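Local coordinates for protein ulvan Lyase-PL25 (Pseudoalteromonas sp. PLSV, PDB 5UAM) that degrades ulvan, the sulfated cell-wall polysaccharide of green seaweeds, as a lyase of polysaccharide lyase family 25 with a beta-propeller fold and a zinc ion, at residues H113-G118 with N165-M170; V261-F266 with T309-Q314; Q316-I321 with E371-L376; S416-D421 with A426-A431. One frame throughout, in Å; residues are numbered along the deposited sequence.

Contact 1. Residues H113-G118 with N165-M170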
loop_
_atom_site.group_PDB
_atom_site.type_symbol
_atom_site.label_atom_id
_atom_site.label_comp_id
_atom_site.label_asym_id
_atom_site.label_seq_id
_atom_site.Cartn_x
_atom_site.Cartn_y
_atom_site.Cartn_z
ATOM N N HIS A 113 -0.275 16.806 0.679
ATOM C CA HIS A 113 -0.349 16.209 1.998
ATOM C C HIS A 113 0.468 14.935 2.024
ATOM O O HIS A 113 0.436 14.152 1.076
ATOM C CB HIS A 113 -1.789 15.830 2.304
ATOM C CG HIS A 113 -2.695 17.005 2.406
ATOM N ND1 HIS A 113 -3.141 17.508 3.606
ATOM C CD2 HIS A 113 -3.205 17.806 1.445
ATOM C CE1 HIS A 113 -3.914 18.555 3.379
ATOM N NE2 HIS A 113 -3.970 18.749 2.072
ATOM N N ILE A 114 1.182 14.736 3.130
ATOM C CA ILE A 114 1.976 13.541 3.358
ATOM C C ILE A 114 1.541 12.956 4.702
ATOM O O ILE A 114 1.597 13.633 5.730
ATOM C CB ILE A 114 3.487 13.839 3.329
ATOM C CG1 ILE A 114 3.919 14.246 1.912
ATOM C CG2 ILE A 114 4.293 12.644 3.833
ATOM C CD1 ILE A 114 3.952 13.133 0.917
ATOM N N PHE A 115 1.063 11.718 4.685
ATOM C CA PHE A 115 0.726 10.972 5.891
ATOM C C PHE A 115 1.844 9.963 6.125
ATOM O O PHE A 115 2.291 9.315 5.179
ATOM C CB PHE A 115 -0.621 10.268 5.686
ATOM C CG PHE A 115 -1.727 11.209 5.312
ATOM C CD1 PHE A 115 -2.462 11.873 6.277
ATOM C CD2 PHE A 115 -2.019 11.443 3.994
ATOM C CE1 PHE A 115 -3.487 12.738 5.931
ATOM C CE2 PHE A 115 -3.043 12.314 3.637
ATOM C CZ PHE A 115 -3.770 12.958 4.608
ATOM N N TYR A 116 2.333 9.866 7.355
ATOM C CA TYR A 116 3.567 9.122 7.573
ATOM C C TYR A 116 3.773 8.867 9.062
ATOM O O TYR A 116 3.076 9.420 9.914
ATOM C CB TYR A 116 4.758 9.927 7.040
ATOM C CG TYR A 116 5.094 11.136 7.892
ATOM C CD1 TYR A 116 4.359 12.315 7.803
ATOM C CD2 TYR A 116 6.125 11.093 8.822
ATOM C CE1 TYR A 116 4.659 13.407 8.604
ATOM C CE2 TYR A 116 6.421 12.173 9.626
ATOM C CZ TYR A 116 5.683 13.323 9.521
ATOM O OH TYR A 116 5.990 14.398 10.333
ATOM N N GLY A 117 4.755 8.034 9.375
ATOM C CA GLY A 117 5.328 7.986 10.700
ATOM C C GLY A 117 4.708 7.004 11.681
ATOM O O GLY A 117 5.306 6.762 12.729
ATOM N N GLY A 118 3.534 6.451 11.408
ATOM C CA GLY A 118 2.819 5.681 12.414
ATOM C C GLY A 118 3.079 4.186 12.360
ATOM O O GLY A 118 3.074 3.579 11.292
ATOM N N ASN A 165 -1.397 3.962 6.098
ATOM C CA ASN A 165 -2.176 5.065 5.555
ATOM C C ASN A 165 -2.472 4.896 4.074
ATOM O O ASN A 165 -1.571 4.648 3.266
ATOM C CB ASN A 165 -1.409 6.365 5.698
ATOM C CG ASN A 165 -1.165 6.725 7.112
ATOM O OD1 ASN A 165 -2.083 6.722 7.931
ATOM N ND2 ASN A 165 0.075 7.095 7.420
ATOM N N GLN A 166 -3.727 5.115 3.711
ATOM C CA GLN A 166 -4.189 5.008 2.343
ATOM C C GLN A 166 -5.129 6.173 2.136
ATOM O O GLN A 166 -6.143 6.280 2.821
ATOM C CB GLN A 166 -4.872 3.661 2.151
ATOM C CG GLN A 166 -3.943 2.542 2.536
ATOM C CD GLN A 166 -4.559 1.199 2.449
ATOM O OE1 GLN A 166 -5.076 0.817 1.405
ATOM N NE2 GLN A 166 -4.407 0.427 3.511
ATOM N N ALA A 167 -4.763 7.081 1.235
ATOM C CA ALA A 167 -5.457 8.352 1.120
ATOM C C ALA A 167 -6.175 8.446 -0.214
ATOM O O ALA A 167 -5.575 8.226 -1.267
ATOM C CB ALA A 167 -4.463 9.505 1.240
ATOM N N ILE A 168 -7.453 8.827 -0.167
ATOM C CA ILE A 168 -8.303 8.884 -1.351
ATOM C C ILE A 168 -9.033 10.215 -1.363
ATOM O O ILE A 168 -9.591 10.632 -0.345
ATOM C CB ILE A 168 -9.304 7.716 -1.371
ATOM C CG1 ILE A 168 -8.526 6.402 -1.341
ATOM C CG2 ILE A 168 -10.198 7.788 -2.612
ATOM C CD1 ILE A 168 -9.405 5.186 -1.293
ATOM N N LYS A 169 -9.026 10.887 -2.512
ATOM C CA LYS A 169 -9.788 12.113 -2.699
ATOM C C LYS A 169 -10.907 11.852 -3.696
ATOM O O LYS A 169 -10.669 11.327 -4.791
ATOM C CB LYS A 169 -8.912 13.247 -3.230
ATOM C CG LYS A 169 -9.641 14.587 -3.271
ATOM C CD LYS A 169 -8.741 15.734 -3.704
ATOM C CE LYS A 169 -8.351 15.627 -5.137
ATOM N NZ LYS A 169 -7.651 16.900 -5.584
ATOM N N MET A 170 -12.119 12.250 -3.342
ATOM C CA MET A 170 -13.241 12.067 -4.241
ATOM C C MET A 170 -13.400 13.269 -5.174
ATOM O O MET A 170 -12.750 14.304 -5.021
ATOM C CB MET A 170 -14.518 11.848 -3.437
ATOM C CG MET A 170 -14.395 10.758 -2.376
ATOM S SD MET A 170 -13.755 9.180 -2.986
ATOM C CE MET A 170 -15.107 8.621 -4.034
HETATM O O HOH W 1 1.854 6.177 5.108
#
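The phenyl ring of F115 meets A167 obliquely, with the methyl carbon CB of A167 4.0 Å from F115 CE2; the same ring stacks on H140 of the adjoining strand 139-143. The second flat group, the amide of N165, lies against the base of F115, its ND2 3.7 Å from F115 CB and 3.6 Å from Y116 N. At the edge of the Y116 ring, in its plane, is the carbonyl oxygen of I114. The contact illustrates how neighbouring sheets of a beta-propeller meet: strands 113-116 and 165-169 run nearly antiparallel, at 156°, but their axes are 7.8 Å apart and no direct hydrogen bond spans them. A water does so instead, accepting from N165 ND2 at 3.1 Å and donating to F115 O at 3.2 Å. With CG of N165 opposite its own carbonyl carbon (chi1 -63°), the amide reaches across to this water, while its OD1 is engaged by N138 ND2. The two ends of the amide are thus held separately, which fixes its flip. The residue just before N165 is Y164, probably the catalytic proton acceptor; in the strand that begins there, one amide and one water carry the polar link, and F115 and A167 add a light apolar contact.

Contact 2. Residues V261-F266 with T309-Q314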
loop_
_atom_site.group_PDB
_atom_site.type_symbol
_atom_site.label_atom_id
_atom_site.label_comp_id
_atom_site.label_asym_id
_atom_site.label_seq_id
_atom_site.Cartn_x
_atom_site.Cartn_y
_atom_site.Cartn_z
ATOM N N VAL A 261 -9.095 -13.856 0.944
ATOM C CA VAL A 261 -9.229 -12.477 0.501
ATOM C C VAL A 261 -10.704 -12.170 0.322
ATOM O O VAL A 261 -11.479 -13.024 -0.118
ATOM C CB VAL A 261 -8.352 -12.154 -0.743
ATOM C CG1 VAL A 261 -8.885 -12.805 -2.002
ATOM C CG2 VAL A 261 -8.210 -10.648 -0.930
ATOM N N TYR A 262 -11.072 -10.953 0.704
ATOM C CA TYR A 262 -12.437 -10.471 0.765
ATOM C C TYR A 262 -12.521 -9.154 0.000
ATOM O O TYR A 262 -11.505 -8.491 -0.245
ATOM C CB TYR A 262 -12.817 -10.183 2.210
ATOM C CG TYR A 262 -12.685 -11.322 3.207
ATOM C CD1 TYR A 262 -11.453 -11.671 3.741
ATOM C CD2 TYR A 262 -13.801 -11.987 3.659
ATOM C CE1 TYR A 262 -11.340 -12.674 4.671
ATOM C CE2 TYR A 262 -13.703 -12.989 4.601
ATOM C CZ TYR A 262 -12.467 -13.310 5.119
ATOM O OH TYR A 262 -12.345 -14.318 6.058
ATOM N N PHE A 263 -13.755 -8.751 -0.325
ATOM C CA PHE A 263 -14.012 -7.544 -1.106
ATOM C C PHE A 263 -15.300 -6.858 -0.662
ATOM O O PHE A 263 -16.320 -7.511 -0.481
ATOM C CB PHE A 263 -14.164 -7.883 -2.593
ATOM C CG PHE A 263 -14.449 -6.695 -3.448
ATOM C CD1 PHE A 263 -13.417 -5.908 -3.927
ATOM C CD2 PHE A 263 -15.757 -6.326 -3.732
ATOM C CE1 PHE A 263 -13.699 -4.781 -4.678
ATOM C CE2 PHE A 263 -16.012 -5.206 -4.464
ATOM C CZ PHE A 263 -14.992 -4.440 -4.940
ATOM N N MET A 264 -15.260 -5.530 -0.546
ATOM C CA MET A 264 -16.483 -4.767 -0.372
ATOM C C MET A 264 -16.296 -3.364 -0.934
ATOM O O MET A 264 -15.180 -2.935 -1.224
ATOM C CB MET A 264 -16.937 -4.748 1.096
ATOM C CG MET A 264 -15.968 -4.103 2.045
ATOM S SD MET A 264 -16.435 -4.614 3.721
ATOM C CE MET A 264 -15.227 -3.727 4.710
ATOM N N SER A 265 -17.411 -2.646 -1.046
ATOM C CA SER A 265 -17.462 -1.324 -1.653
ATOM C C SER A 265 -18.129 -0.346 -0.690
ATOM O O SER A 265 -19.016 -0.717 0.070
ATOM C CB SER A 265 -18.260 -1.415 -2.964
ATOM O OG SER A 265 -18.232 -0.221 -3.721
ATOM N N PHE A 266 -17.700 0.913 -0.754
ATOM C CA PHE A 266 -18.147 2.007 0.100
ATOM C C PHE A 266 -18.669 3.101 -0.817
ATOM O O PHE A 266 -17.908 3.682 -1.596
ATOM C CB PHE A 266 -16.932 2.472 0.909
ATOM C CG PHE A 266 -17.106 3.747 1.707
ATOM C CD1 PHE A 266 -18.330 4.208 2.166
ATOM C CD2 PHE A 266 -15.978 4.481 2.002
ATOM C CE1 PHE A 266 -18.408 5.393 2.923
ATOM C CE2 PHE A 266 -16.050 5.652 2.750
ATOM C CZ PHE A 266 -17.240 6.109 3.197
ATOM N N THR A 309 -6.701 -3.945 -5.336
ATOM C CA THR A 309 -7.915 -4.240 -6.090
ATOM C C THR A 309 -8.237 -3.085 -7.029
ATOM O O THR A 309 -8.021 -1.921 -6.701
ATOM C CB THR A 309 -9.092 -4.565 -5.135
ATOM O OG1 THR A 309 -10.277 -4.854 -5.881
ATOM C CG2 THR A 309 -9.391 -3.423 -4.198
ATOM N N HIS A 310 -8.776 -3.436 -8.201
ATOM C CA HIS A 310 -9.159 -2.473 -9.224
ATOM C C HIS A 310 -10.348 -3.022 -9.991
ATOM O O HIS A 310 -10.494 -4.244 -10.155
ATOM C CB HIS A 310 -8.020 -2.246 -10.244
ATOM C CG HIS A 310 -6.738 -1.804 -9.626
ATOM N ND1 HIS A 310 -6.556 -0.527 -9.152
ATOM C CD2 HIS A 310 -5.582 -2.469 -9.408
ATOM C CE1 HIS A 310 -5.331 -0.427 -8.653
ATOM N NE2 HIS A 310 -4.721 -1.586 -8.808
ATOM N N LEU A 311 -11.201 -2.114 -10.471
ATOM C CA LEU A 311 -12.354 -2.517 -11.266
ATOM C C LEU A 311 -12.028 -2.534 -12.750
ATOM O O LEU A 311 -11.312 -1.663 -13.250
ATOM C CB LEU A 311 -13.511 -1.546 -11.070
ATOM C CG LEU A 311 -14.005 -1.369 -9.640
ATOM C CD1 LEU A 311 -15.220 -0.468 -9.608
ATOM C CD2 LEU A 311 -14.337 -2.703 -8.987
ATOM N N ASP A 312 -12.598 -3.513 -13.460
ATOM C CA ASP A 312 -12.494 -3.540 -14.911
ATOM C C ASP A 312 -13.535 -2.599 -15.526
ATOM O O ASP A 312 -14.300 -1.925 -14.831
ATOM C CB ASP A 312 -12.545 -4.979 -15.452
ATOM C CG ASP A 312 -13.876 -5.680 -15.252
ATOM O OD1 ASP A 312 -14.935 -5.027 -15.204
ATOM O OD2 ASP A 312 -13.867 -6.927 -15.179
ATOM N N ALA A 313 -13.527 -2.536 -16.860
ATOM C CA ALA A 313 -14.367 -1.602 -17.598
ATOM C C ALA A 313 -15.847 -1.910 -17.447
ATOM O O ALA A 313 -16.688 -1.041 -17.720
ATOM C CB ALA A 313 -13.990 -1.648 -19.076
ATOM N N GLN A 314 -16.188 -3.115 -17.012
ATOM C CA GLN A 314 -17.566 -3.456 -16.720
ATOM C C GLN A 314 -17.930 -3.217 -15.264
ATOM O O GLN A 314 -19.056 -3.528 -14.859
ATOM C CB GLN A 314 -17.833 -4.911 -17.085
ATOM C CG GLN A 314 -17.734 -5.193 -18.568
ATOM C CD GLN A 314 -18.209 -6.577 -18.926
ATOM O OE1 GLN A 314 -18.985 -7.191 -18.194
ATOM N NE2 GLN A 314 -17.773 -7.065 -20.068
#
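F263 and T309 set their side chains at about a right angle, and this crossing joins two sheets of the beta-propeller: F263 belongs to strand 258-267, T309 to strand 303-311, the edge strand of the next four-stranded sheet. The hydroxyl of T309 comes to the edge of the F263 ring, near its plane, with OG1 3.6 Å from CE1 and 3.8 Å from CD1 of F263. It does not depend on the ring for a polar partner, since OG1 is hydrogen-bonded to the carbonyl oxygen of H318 on strand 317-324. F263 reaches this place because its CG is anti to the backbone N (chi1 179°), which sends the ring out across the gap between the sheets. L311 approaches the ring obliquely and more loosely, its CD2 4.5 Å from F263 CZ, and P317 packs on both F263 and L311. The interface is therefore one of apolar packing, with the T309 hydroxyl oxygen lying at the ring's edge and hydrogen-bonded within its own sheet. Just past L311 the chain leaves the strand in an Asx turn: Q314 N donates to D312 OD1 at 2.9 Å, meeting that oxygen from above the carboxylate plane, 38° out of it.

Contact 3. Residues Q316-I321 with E371-L376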
loop_
_atom_site.group_PDB
_atom_site.type_symbol
_atom_site.label_atom_id
_atom_site.label_comp_id
_atom_site.label_asym_id
_atom_site.label_seq_id
_atom_site.Cartn_x
_atom_site.Cartn_y
_atom_site.Cartn_z
ATOM N N GLN A 316 -16.455 -4.646 -12.678
ATOM C CA GLN A 316 -16.300 -5.858 -11.889
ATOM C C GLN A 316 -14.945 -5.844 -11.192
ATOM O O GLN A 316 -13.940 -5.472 -11.803
ATOM C CB GLN A 316 -16.354 -7.075 -12.801
ATOM C CG GLN A 316 -17.623 -7.149 -13.652
ATOM C CD GLN A 316 -17.646 -8.263 -14.694
ATOM O OE1 GLN A 316 -18.645 -8.974 -14.826
ATOM N NE2 GLN A 316 -16.587 -8.376 -15.471
ATOM N N PRO A 317 -14.874 -6.231 -9.918
ATOM C CA PRO A 317 -13.592 -6.184 -9.208
ATOM C C PRO A 317 -12.648 -7.322 -9.556
ATOM O O PRO A 317 -13.038 -8.485 -9.687
ATOM C CB PRO A 317 -13.999 -6.261 -7.736
ATOM C CG PRO A 317 -15.271 -7.014 -7.757
ATOM C CD PRO A 317 -15.991 -6.514 -8.994
ATOM N N HIS A 318 -11.380 -6.939 -9.656
ATOM C CA HIS A 318 -10.227 -7.812 -9.738
ATOM C C HIS A 318 -9.368 -7.566 -8.506
ATOM O O HIS A 318 -9.293 -6.441 -7.983
ATOM C CB HIS A 318 -9.413 -7.463 -10.972
ATOM C CG HIS A 318 -10.099 -7.770 -12.255
ATOM N ND1 HIS A 318 -9.570 -8.638 -13.184
ATOM C CD2 HIS A 318 -11.272 -7.332 -12.771
ATOM C CE1 HIS A 318 -10.388 -8.720 -14.216
ATOM N NE2 HIS A 318 -11.423 -7.928 -13.996
ATOM N N ILE A 319 -8.706 -8.623 -8.055
ATOM C CA ILE A 319 -7.947 -8.603 -6.810
ATOM C C ILE A 319 -6.603 -9.279 -7.031
ATOM O O ILE A 319 -6.535 -10.374 -7.603
ATOM C CB ILE A 319 -8.717 -9.336 -5.700
ATOM C CG1 ILE A 319 -10.045 -8.623 -5.398
ATOM C CG2 ILE A 319 -7.881 -9.444 -4.429
ATOM C CD1 ILE A 319 -10.936 -9.374 -4.428
ATOM N N ALA A 320 -5.538 -8.633 -6.548
ATOM C CA ALA A 320 -4.234 -9.265 -6.405
ATOM C C ALA A 320 -4.082 -9.692 -4.959
ATOM O O ALA A 320 -4.257 -8.876 -4.045
ATOM C CB ALA A 320 -3.121 -8.287 -6.767
ATOM N N ILE A 321 -3.776 -10.964 -4.746
ATOM C CA ILE A 321 -3.575 -11.508 -3.411
ATOM C C ILE A 321 -2.295 -12.328 -3.437
ATOM O O ILE A 321 -2.126 -13.187 -4.306
ATOM C CB ILE A 321 -4.783 -12.354 -2.953
ATOM C CG1 ILE A 321 -4.587 -12.924 -1.546
ATOM C CG2 ILE A 321 -5.113 -13.451 -3.961
ATOM C CD1 ILE A 321 -4.443 -11.854 -0.468
ATOM N N GLU A 371 -10.978 -9.533 -19.529
ATOM C CA GLU A 371 -10.017 -10.565 -19.883
ATOM C C GLU A 371 -8.585 -10.056 -19.935
ATOM O O GLU A 371 -7.661 -10.879 -19.919
ATOM C CB GLU A 371 -10.352 -11.151 -21.259
ATOM C CG GLU A 371 -11.709 -11.857 -21.332
ATOM C CD GLU A 371 -12.897 -10.893 -21.409
ATOM O OE1 GLU A 371 -14.015 -11.309 -21.034
ATOM O OE2 GLU A 371 -12.719 -9.729 -21.843
ATOM N N ASN A 372 -8.378 -8.737 -19.967
ATOM C CA ASN A 372 -7.086 -8.126 -20.278
ATOM C C ASN A 372 -6.525 -7.505 -19.005
ATOM O O ASN A 372 -6.988 -6.446 -18.557
ATOM C CB ASN A 372 -7.258 -7.069 -21.370
ATOM C CG ASN A 372 -5.946 -6.388 -21.751
ATOM O OD1 ASN A 372 -5.037 -6.249 -20.931
ATOM N ND2 ASN A 372 -5.853 -5.947 -23.003
ATOM N N ILE A 373 -5.527 -8.167 -18.418
ATOM C CA ILE A 373 -4.900 -7.731 -17.178
ATOM C C ILE A 373 -3.391 -7.682 -17.370
ATOM O O ILE A 373 -2.808 -8.610 -17.933
ATOM C CB ILE A 373 -5.245 -8.730 -16.063
ATOM C CG1 ILE A 373 -6.766 -8.864 -15.907
ATOM C CG2 ILE A 373 -4.588 -8.330 -14.758
ATOM C CD1 ILE A 373 -7.214 -10.292 -15.779
ATOM N N ARG A 374 -2.762 -6.604 -16.903
ATOM C CA ARG A 374 -1.311 -6.442 -16.967
ATOM C C ARG A 374 -0.797 -6.163 -15.569
ATOM O O ARG A 374 -1.263 -5.225 -14.918
ATOM C CB ARG A 374 -0.905 -5.225 -17.806
ATOM C CG ARG A 374 -1.100 -5.286 -19.288
ATOM C CD ARG A 374 -0.785 -3.900 -19.856
ATOM N NE ARG A 374 0.637 -3.687 -20.082
ATOM C CZ ARG A 374 1.250 -2.500 -20.046
ATOM N NH1 ARG A 374 0.589 -1.391 -19.746
ATOM N NH2 ARG A 374 2.538 -2.429 -20.299
ATOM N N TYR A 375 0.165 -6.954 -15.110
ATOM C CA TYR A 375 0.867 -6.682 -13.865
ATOM C C TYR A 375 2.231 -6.098 -14.170
ATOM O O TYR A 375 2.901 -6.529 -15.113
ATOM C CB TYR A 375 1.123 -7.967 -13.078
ATOM C CG TYR A 375 -0.011 -8.405 -12.184
ATOM C CD1 TYR A 375 -1.093 -9.094 -12.698
ATOM C CD2 TYR A 375 -0.000 -8.117 -10.831
ATOM C CE1 TYR A 375 -2.138 -9.483 -11.883
ATOM C CE2 TYR A 375 -1.027 -8.511 -9.998
ATOM C CZ TYR A 375 -2.102 -9.188 -10.526
ATOM O OH TYR A 375 -3.131 -9.573 -9.685
ATOM N N LEU A 376 2.642 -5.143 -13.356
ATOM C CA LEU A 376 4.048 -4.774 -13.260
ATOM C C LEU A 376 4.505 -5.382 -11.936
ATOM O O LEU A 376 4.059 -4.964 -10.856
ATOM C CB LEU A 376 4.222 -3.261 -13.333
ATOM C CG LEU A 376 5.660 -2.756 -13.385
ATOM C CD1 LEU A 376 6.470 -3.457 -14.462
ATOM C CD2 LEU A 376 5.686 -1.248 -13.643
#
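Two successive sheets of the beta-propeller face each other here, through strand 317-321 of one and strand 373-376 of the next, which run in roughly the same direction (30°) with axes 10.7 Å apart. At that spacing side chains must bridge the gap, and two pairs do so. In the first, the end of I373 lies at the edge of the H318 ring, near its plane: CD1 and CG1 of I373 are each 3.9 Å from H318 ND1. CG of H318 lies opposite the carbonyl carbon, beside the backbone N (chi1 -67°), which carries the ring toward I373. In the second, Y375 extends its phenol across the interface until its OH is 3.2 Å from A320 CB, a close approach made in the plane of the ring, with Y375 CE2 3.9 Å from the same methyl. The polar ends have other partners. Y375 OH and H318 ND1 hydrogen-bond to the two ring nitrogens of H339, and H318 NE2 to the carboxylate of D312, so the H318 ring is gripped at both nitrogens and its rotation is set. Were H318 an alanine, D312 and H339 would probably each lose a partner, and a gap would open beside I373. Around the contact, F365 of strand 362-367 packs on H318, A320 and Y375, strand 336-342 supplies H339, and on the other side of strand 317-324 I319 packs against V261 and F263 of strand 258-267.

Contact 4. Residues S416-D421 with A426-A431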
loop_
_atom_site.group_PDB
_atom_site.type_symbol
_atom_site.label_atom_id
_atom_site.label_comp_id
_atom_site.label_asym_id
_atom_site.label_seq_id
_atom_site.Cartn_x
_atom_site.Cartn_y
_atom_site.Cartn_z
ATOM N N SER A 416 6.125 0.507 -5.184
ATOM C CA SER A 416 4.865 1.159 -4.864
ATOM C C SER A 416 3.719 0.546 -5.666
ATOM O O SER A 416 3.915 -0.190 -6.633
ATOM C CB SER A 416 4.921 2.647 -5.209
ATOM O OG SER A 416 4.970 2.876 -6.613
ATOM N N ALA A 417 2.508 0.912 -5.274
ATOM C CA ALA A 417 1.370 0.751 -6.162
ATOM C C ALA A 417 1.542 1.675 -7.364
ATOM O O ALA A 417 2.344 2.621 -7.347
ATOM C CB ALA A 417 0.073 1.098 -5.430
ATOM N N PHE A 418 0.781 1.421 -8.424
ATOM C CA PHE A 418 0.810 2.335 -9.549
ATOM C C PHE A 418 0.479 3.756 -9.105
ATOM O O PHE A 418 -0.427 3.979 -8.287
ATOM C CB PHE A 418 -0.160 1.906 -10.636
ATOM C CG PHE A 418 0.310 0.737 -11.472
ATOM C CD1 PHE A 418 1.479 0.819 -12.203
ATOM C CD2 PHE A 418 -0.456 -0.424 -11.583
ATOM C CE1 PHE A 418 1.890 -0.239 -12.985
ATOM C CE2 PHE A 418 -0.033 -1.481 -12.358
ATOM C CZ PHE A 418 1.131 -1.382 -13.064
ATOM N N ILE A 419 1.211 4.703 -9.680
ATOM C CA ILE A 419 1.033 6.126 -9.421
ATOM C C ILE A 419 -0.354 6.581 -9.822
ATOM O O ILE A 419 -0.897 6.189 -10.870
ATOM C CB ILE A 419 2.131 6.870 -10.189
ATOM C CG1 ILE A 419 3.438 6.607 -9.442
ATOM C CG2 ILE A 419 1.856 8.359 -10.362
ATOM C CD1 ILE A 419 4.628 7.108 -10.128
ATOM N N LYS A 420 -0.952 7.421 -8.972
ATOM C CA LYS A 420 -2.278 7.944 -9.248
ATOM C C LYS A 420 -2.260 8.782 -10.517
ATOM O O LYS A 420 -1.456 9.700 -10.661
ATOM C CB LYS A 420 -2.791 8.784 -8.067
ATOM C CG LYS A 420 -4.144 9.486 -8.334
ATOM C CD LYS A 420 -4.634 10.283 -7.150
ATOM C CE LYS A 420 -5.825 11.164 -7.522
ATOM N NZ LYS A 420 -6.966 10.370 -8.037
ATOM N N ASP A 421 -3.177 8.483 -11.440
ATOM C CA ASP A 421 -3.284 9.215 -12.693
ATOM C C ASP A 421 -1.989 9.163 -13.500
ATOM O O ASP A 421 -1.676 10.086 -14.264
ATOM C CB ASP A 421 -3.756 10.644 -12.464
ATOM C CG ASP A 421 -5.163 10.696 -11.911
ATOM O OD1 ASP A 421 -6.020 9.864 -12.319
ATOM O OD2 ASP A 421 -5.451 11.567 -11.063
ATOM N N ALA A 426 5.729 7.254 -16.370
ATOM C CA ALA A 426 5.997 7.321 -14.935
ATOM C C ALA A 426 4.841 6.638 -14.198
ATOM O O ALA A 426 3.898 7.284 -13.736
ATOM C CB ALA A 426 6.165 8.773 -14.514
ATOM N N GLN A 427 4.959 5.329 -14.055
ATOM C CA GLN A 427 3.889 4.490 -13.541
ATOM C C GLN A 427 4.138 3.907 -12.159
ATOM O O GLN A 427 3.181 3.606 -11.462
ATOM C CB GLN A 427 3.638 3.338 -14.511
ATOM C CG GLN A 427 3.185 3.830 -15.859
ATOM C CD GLN A 427 2.623 2.745 -16.703
ATOM O OE1 GLN A 427 1.647 2.070 -16.332
ATOM N NE2 GLN A 427 3.205 2.570 -17.863
ATOM N N MET A 428 5.385 3.691 -11.758
ATOM C CA MET A 428 5.649 2.990 -10.510
ATOM C C MET A 428 6.980 3.462 -9.959
ATOM O O MET A 428 7.893 3.785 -10.721
ATOM C CB MET A 428 5.642 1.465 -10.739
ATOM C CG MET A 428 5.853 0.629 -9.491
ATOM S SD MET A 428 5.784 -1.157 -9.814
ATOM C CE MET A 428 4.014 -1.464 -9.816
ATOM N N LEU A 429 7.078 3.458 -8.637
ATOM C CA LEU A 429 8.328 3.715 -7.925
ATOM C C LEU A 429 8.973 2.406 -7.502
ATOM O O LEU A 429 8.281 1.431 -7.168
ATOM C CB LEU A 429 8.054 4.585 -6.705
ATOM C CG LEU A 429 7.706 6.014 -7.069
ATOM C CD1 LEU A 429 6.932 6.708 -5.986
ATOM C CD2 LEU A 429 8.980 6.796 -7.365
ATOM N N VAL A 430 10.312 2.379 -7.527
ATOM C CA VAL A 430 11.078 1.174 -7.244
ATOM C C VAL A 430 12.252 1.569 -6.365
ATOM O O VAL A 430 12.889 2.602 -6.600
ATOM C CB VAL A 430 11.641 0.545 -8.540
ATOM C CG1 VAL A 430 12.161 -0.871 -8.266
ATOM C CG2 VAL A 430 10.615 0.537 -9.639
ATOM N N ALA A 431 12.555 0.742 -5.372
ATOM C CA ALA A 431 13.729 0.908 -4.514
ATOM C C ALA A 431 14.646 -0.289 -4.680
ATOM O O ALA A 431 14.218 -1.435 -4.542
ATOM C CB ALA A 431 13.292 1.040 -3.050
#
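S416 and L429 are joined by two hydrogen bonds that use both backbone and side chain. S416 N donates to L429 O at 3.1 Å, and L429 N returns a bond to the hydroxyl, S416 OG, at 3.0 Å with an N-H...O angle of 164°. The hydroxyl's own proton goes to A417 O, 2.7 Å from OG. This double use depends on chi1 of 69°, which tucks OG between the backbone N and the carbonyl carbon. Replacing S416 by a glycine would take away OG, and L429 N is then likely to lack its acceptor and A417 O its donor, freeing this part of the chain to shift. Farther on, I419 N donates almost straight to Q427 O (2.9 Å, 170°), an oxygen that also receives a CA-H...O contact from F418 and lies at the edge of the F418 ring, in its plane. Over one face of that ring sits the methyl of M428, CE 4.3 Å from the centroid, in a CH-pi contact. The same methyl is 3.4 Å from S416 O, a buried carbonyl for which the model offers no hydrogen-bond partner. Q427 NE2 is bonded to E446 and to P424 O, and F418 N to D364. Q427 and M428 both face V444, a classic beta bulge. The irregular segment 416-421 is thus tied to 426-431 by a few nearly linear bonds rather than by regular sheet pairing, the serine hydroxyl standing in for a backbone acceptor, with M428 CE over the F418 ring and I419 CD1 near L429 adding apolar packing.

How the contacts relate
From the N terminus, the four contacts close in series, none nesting in or crossing another. Contact 1 brings 165-170 back to 113-118 across 46 intervening residues, and contacts 2 and 3 close loops of 42 and 49, each spanning from one propeller sheet to another. Contact 4 closes a short loop, with four residues between its segments. Contacts 2 and 3 share the sheet in which strands 303-311 and 317-324 are neighbours, joined by a probable hydrogen bond from H318 N to H310 O. Contact 3 touches contact 4 through L376 and F418. The sheet of contact 4 also takes in strand 30-33 from near the N terminus, the Velcro-like closure of a propeller ring.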